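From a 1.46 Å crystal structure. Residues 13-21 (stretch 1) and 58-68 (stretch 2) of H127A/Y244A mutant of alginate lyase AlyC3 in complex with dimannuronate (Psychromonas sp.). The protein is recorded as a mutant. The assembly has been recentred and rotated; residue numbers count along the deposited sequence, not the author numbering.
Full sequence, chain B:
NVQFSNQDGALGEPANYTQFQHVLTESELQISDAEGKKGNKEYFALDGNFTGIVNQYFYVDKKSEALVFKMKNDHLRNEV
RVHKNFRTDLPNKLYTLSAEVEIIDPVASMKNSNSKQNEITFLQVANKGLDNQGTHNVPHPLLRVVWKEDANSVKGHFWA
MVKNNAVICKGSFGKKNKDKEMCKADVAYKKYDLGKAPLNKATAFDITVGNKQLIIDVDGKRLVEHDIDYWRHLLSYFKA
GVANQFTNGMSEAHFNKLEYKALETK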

# COMPACT_ATOMS: atom_id res chain seq x y z
N GLU B 13 -37.44 -10.56 14.64
CA GLU B 13 -36.39 -11.01 13.74
C GLU B 13 -35.98 -9.86 12.84
O GLU B 13 -36.84 -9.28 12.16
CB GLU B 13 -36.87 -12.18 12.89
CG GLU B 13 -37.21 -13.42 13.72
CD GLU B 13 -37.64 -14.60 12.88
OE1 GLU B 13 -37.44 -14.56 11.64
OE2 GLU B 13 -38.19 -15.57 13.45
N PRO B 14 -34.69 -9.46 12.83
CA PRO B 14 -34.29 -8.27 12.05
C PRO B 14 -34.73 -8.29 10.59
O PRO B 14 -35.11 -7.25 10.05
CB PRO B 14 -32.76 -8.25 12.23
CG PRO B 14 -32.57 -8.83 13.62
CD PRO B 14 -33.62 -9.93 13.72
N ALA B 15 -34.68 -9.45 9.93
CA ALA B 15 -35.08 -9.52 8.53
C ALA B 15 -36.56 -9.22 8.31
O ALA B 15 -36.96 -9.00 7.16
CB ALA B 15 -34.71 -10.88 7.95
N ASN B 16 -37.36 -9.16 9.36
CA ASN B 16 -38.78 -8.84 9.21
C ASN B 16 -39.07 -7.35 9.28
O ASN B 16 -40.24 -6.96 9.22
CB ASN B 16 -39.60 -9.57 10.28
CG ASN B 16 -39.85 -11.01 9.94
OD1 ASN B 16 -39.80 -11.40 8.77
ND2 ASN B 16 -40.12 -11.83 10.95
N TYR B 17 -38.06 -6.49 9.40
CA TYR B 17 -38.27 -5.06 9.54
C TYR B 17 -37.74 -4.34 8.32
O TYR B 17 -36.54 -4.39 8.03
CB TYR B 17 -37.67 -4.54 10.84
CG TYR B 17 -38.44 -5.08 12.02
CD1 TYR B 17 -38.19 -6.34 12.54
CD2 TYR B 17 -39.48 -4.33 12.59
CE1 TYR B 17 -38.92 -6.84 13.60
CE2 TYR B 17 -40.22 -4.84 13.65
CZ TYR B 17 -39.93 -6.09 14.15
OH TYR B 17 -40.66 -6.59 15.21
N THR B 18 -38.64 -3.67 7.59
CA THR B 18 -38.28 -3.09 6.30
C THR B 18 -37.14 -2.10 6.42
O THR B 18 -36.35 -1.96 5.48
CB THR B 18 -39.49 -2.43 5.63
OG1 THR B 18 -40.11 -1.52 6.55
CG2 THR B 18 -40.50 -3.48 5.19
N GLN B 19 -37.05 -1.38 7.54
CA GLN B 19 -36.04 -0.33 7.65
C GLN B 19 -34.63 -0.91 7.72
O GLN B 19 -33.67 -0.18 7.44
CB GLN B 19 -36.32 0.60 8.83
CG GLN B 19 -36.27 -0.05 10.20
CD GLN B 19 -37.64 -0.51 10.68
OE1 GLN B 19 -38.38 -1.15 9.93
NE2 GLN B 19 -37.99 -0.16 11.91
N PHE B 20 -34.49 -2.18 8.08
CA PHE B 20 -33.19 -2.84 8.13
C PHE B 20 -32.95 -3.83 7.00
O PHE B 20 -31.82 -4.31 6.83
CB PHE B 20 -33.00 -3.57 9.47
CG PHE B 20 -33.25 -2.69 10.67
CD1 PHE B 20 -32.48 -1.57 10.90
CD2 PHE B 20 -34.27 -2.99 11.57
CE1 PHE B 20 -32.72 -0.75 11.99
CE2 PHE B 20 -34.52 -2.18 12.66
CZ PHE B 20 -33.73 -1.06 12.88
N GLN B 21 -33.96 -4.12 6.19
CA GLN B 21 -33.82 -5.22 5.23
C GLN B 21 -32.68 -4.97 4.26
O GLN B 21 -31.91 -5.89 3.95
CB GLN B 21 -35.14 -5.46 4.52
CG GLN B 21 -36.08 -6.28 5.40
CD GLN B 21 -37.52 -6.26 4.94
OE1 GLN B 21 -37.86 -5.66 3.93
NE2 GLN B 21 -38.37 -6.93 5.70
N PHE B 58 -28.91 -10.42 19.30
CA PHE B 58 -29.09 -9.82 17.97
C PHE B 58 -30.57 -9.98 17.63
O PHE B 58 -31.01 -11.06 17.24
CB PHE B 58 -28.21 -10.50 16.93
CG PHE B 58 -28.40 -9.96 15.52
CD1 PHE B 58 -27.92 -8.69 15.19
CD2 PHE B 58 -29.05 -10.69 14.55
CE1 PHE B 58 -28.09 -8.19 13.91
CE2 PHE B 58 -29.23 -10.19 13.27
CZ PHE B 58 -28.74 -8.93 12.95
N TYR B 59 -31.33 -8.90 17.76
CA TYR B 59 -32.77 -8.97 17.57
C TYR B 59 -33.31 -7.57 17.34
O TYR B 59 -32.59 -6.57 17.51
CB TYR B 59 -33.46 -9.64 18.77
CG TYR B 59 -33.32 -8.87 20.08
CD1 TYR B 59 -32.21 -9.04 20.89
CD2 TYR B 59 -34.31 -7.99 20.49
CE1 TYR B 59 -32.08 -8.34 22.09
CE2 TYR B 59 -34.21 -7.29 21.68
CZ TYR B 59 -33.09 -7.47 22.47
OH TYR B 59 -32.98 -6.76 23.65
N VAL B 60 -34.58 -7.49 16.98
CA VAL B 60 -35.29 -6.22 16.93
C VAL B 60 -36.26 -6.18 18.09
O VAL B 60 -37.02 -7.13 18.32
CB VAL B 60 -35.99 -6.00 15.58
CG1 VAL B 60 -36.96 -4.86 15.68
CG2 VAL B 60 -34.96 -5.69 14.50
N ASP B 61 -36.20 -5.10 18.86
CA ASP B 61 -37.16 -4.90 19.94
C ASP B 61 -38.52 -4.59 19.34
O ASP B 61 -38.68 -3.61 18.61
CB ASP B 61 -36.69 -3.74 20.82
CG ASP B 61 -37.60 -3.51 22.01
OD1 ASP B 61 -38.64 -2.86 21.83
OD2 ASP B 61 -37.26 -3.98 23.11
N LYS B 62 -39.52 -5.43 19.65
CA LYS B 62 -40.80 -5.31 18.96
C LYS B 62 -41.50 -3.99 19.29
O LYS B 62 -42.24 -3.47 18.45
CB LYS B 62 -41.70 -6.51 19.27
CG LYS B 62 -41.26 -7.80 18.59
CD LYS B 62 -42.36 -8.86 18.69
CE LYS B 62 -42.08 -10.04 17.78
NZ LYS B 62 -43.23 -11.00 17.78
N LYS B 63 -41.26 -3.44 20.48
CA LYS B 63 -41.95 -2.21 20.85
C LYS B 63 -41.29 -0.99 20.22
O LYS B 63 -41.98 -0.14 19.64
CB LYS B 63 -42.01 -2.08 22.37
CG LYS B 63 -42.84 -0.91 22.85
CD LYS B 63 -43.88 -1.34 23.86
CE LYS B 63 -44.68 -0.16 24.36
NZ LYS B 63 -43.80 0.88 24.96
N SER B 64 -39.97 -0.88 20.32
CA SER B 64 -39.26 0.28 19.80
C SER B 64 -38.84 0.11 18.34
O SER B 64 -38.56 1.12 17.67
CB SER B 64 -38.01 0.56 20.63
OG SER B 64 -37.05 -0.48 20.49
N GLU B 65 -38.82 -1.12 17.84
CA GLU B 65 -38.27 -1.46 16.52
C GLU B 65 -36.80 -1.11 16.39
O GLU B 65 -36.31 -0.91 15.27
CB GLU B 65 -39.09 -0.87 15.36
CG GLU B 65 -40.56 -1.32 15.38
CD GLU B 65 -41.26 -1.18 14.04
OE1 GLU B 65 -40.61 -0.79 13.05
OE2 GLU B 65 -42.48 -1.46 13.97
N ALA B 66 -36.08 -1.01 17.50
CA ALA B 66 -34.64 -0.82 17.41
C ALA B 66 -33.96 -2.15 17.13
O ALA B 66 -34.34 -3.19 17.66
CB ALA B 66 -34.09 -0.24 18.72
N LEU B 67 -32.93 -2.10 16.28
CA LEU B 67 -32.05 -3.25 16.09
C LEU B 67 -31.06 -3.27 17.24
O LEU B 67 -30.29 -2.32 17.43
CB LEU B 67 -31.34 -3.13 14.75
CG LEU B 67 -30.37 -4.26 14.39
CD1 LEU B 67 -31.08 -5.62 14.41
CD2 LEU B 67 -29.74 -3.99 13.03
N VAL B 68 -31.07 -4.35 18.02
CA VAL B 68 -30.31 -4.44 19.26
C VAL B 68 -29.13 -5.37 19.06
O VAL B 68 -29.29 -6.50 18.60
CB VAL B 68 -31.20 -4.94 20.42
CG1 VAL B 68 -30.36 -5.09 21.69
CG2 VAL B 68 -32.38 -4.00 20.60
O HOH W 1 -42.75 -4.81 16.14
O HOH W 2 -36.42 1.31 13.87
O HOH W 3 -41.02 -1.30 10.09

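Rotamers in a packed contact are best read as the means by which each side chain reaches its partner, and the packing of residues 13–21 against the hairpin-like segment 58–68 of this alginate lyase mutant illustrates the principle well. Val60 is a good starting point. Its CA-to-CB bond points toward the other stretch, and with chi1 at 167° (t) both methyl groups reach the Tyr17 ring. CG1 sits 3.5 Å from the centroid of the Tyr17 ring, only 12° off the ring normal, a CH-pi contact squarely over the face. CG2 also packs against Pro14 and Phe20, lying 3.6 Å from Pro14 CA and 4.0 Å from Phe20 CE2, so one branched residue fills the space among three partners.

Pro14, which has no freely rotating side chain, contributes through its ring. The C-gamma exo pucker accompanies a set of contacts made by CG, which lies 3.6 Å from Phe58 CE2 and 3.6 Å from Leu67 CD1. Phe58 starts out sideways, but its t rotamer brings the ring nearer; the resulting CH-pi contact is off-centre, with Pro14 CG 4.1 Å from the ring centroid.

Tyr17 and Phe20 both adopt m rotamers and both direct CA-to-CB toward the hairpin, and they meet similar surroundings, supplied by different groups. While Val60 covers a face of Tyr17, Glu65 OE1 lies near the ring plane, 3.7 Å from Tyr17 CD2. Phe20 repeats the pattern: Leu67 CB stands over one face, 3.9 Å from the ring centroid, and Glu65 O approaches the edge, 3.4 Å from Phe20 CE2. Such an arrangement suits an aromatic ring, whose faces accept aliphatic groups and whose weakly positive edge tolerates oxygen.

The polar margin depends on the conformations of Glu65 and Gln19. Glu65 has positive phi (60°), and its CA-to-CB bond points sideways; the m, t course of chi1 and chi2 nevertheless carries the carboxylate back to the contact. Gln19 answers with chi1 p and chi2 at -94°, between the usual wells. In this conformation Gln19 NE2 donates a nearly straight hydrogen bond to Glu65 OE1, 2.9 Å long with an angle of 175°. A water reinforces the pair, donating to Gln19 OE1 at 2.6 Å and to Glu65 OE1 at 3.0 Å.

At the far end of the Tyr17 side chain, OH lies 3.6 Å from Lys62 CG. Another water, 2.9 Å from Tyr17 OH, donates to Lys62 O at 2.7 Å, linking the phenol to the opposing backbone.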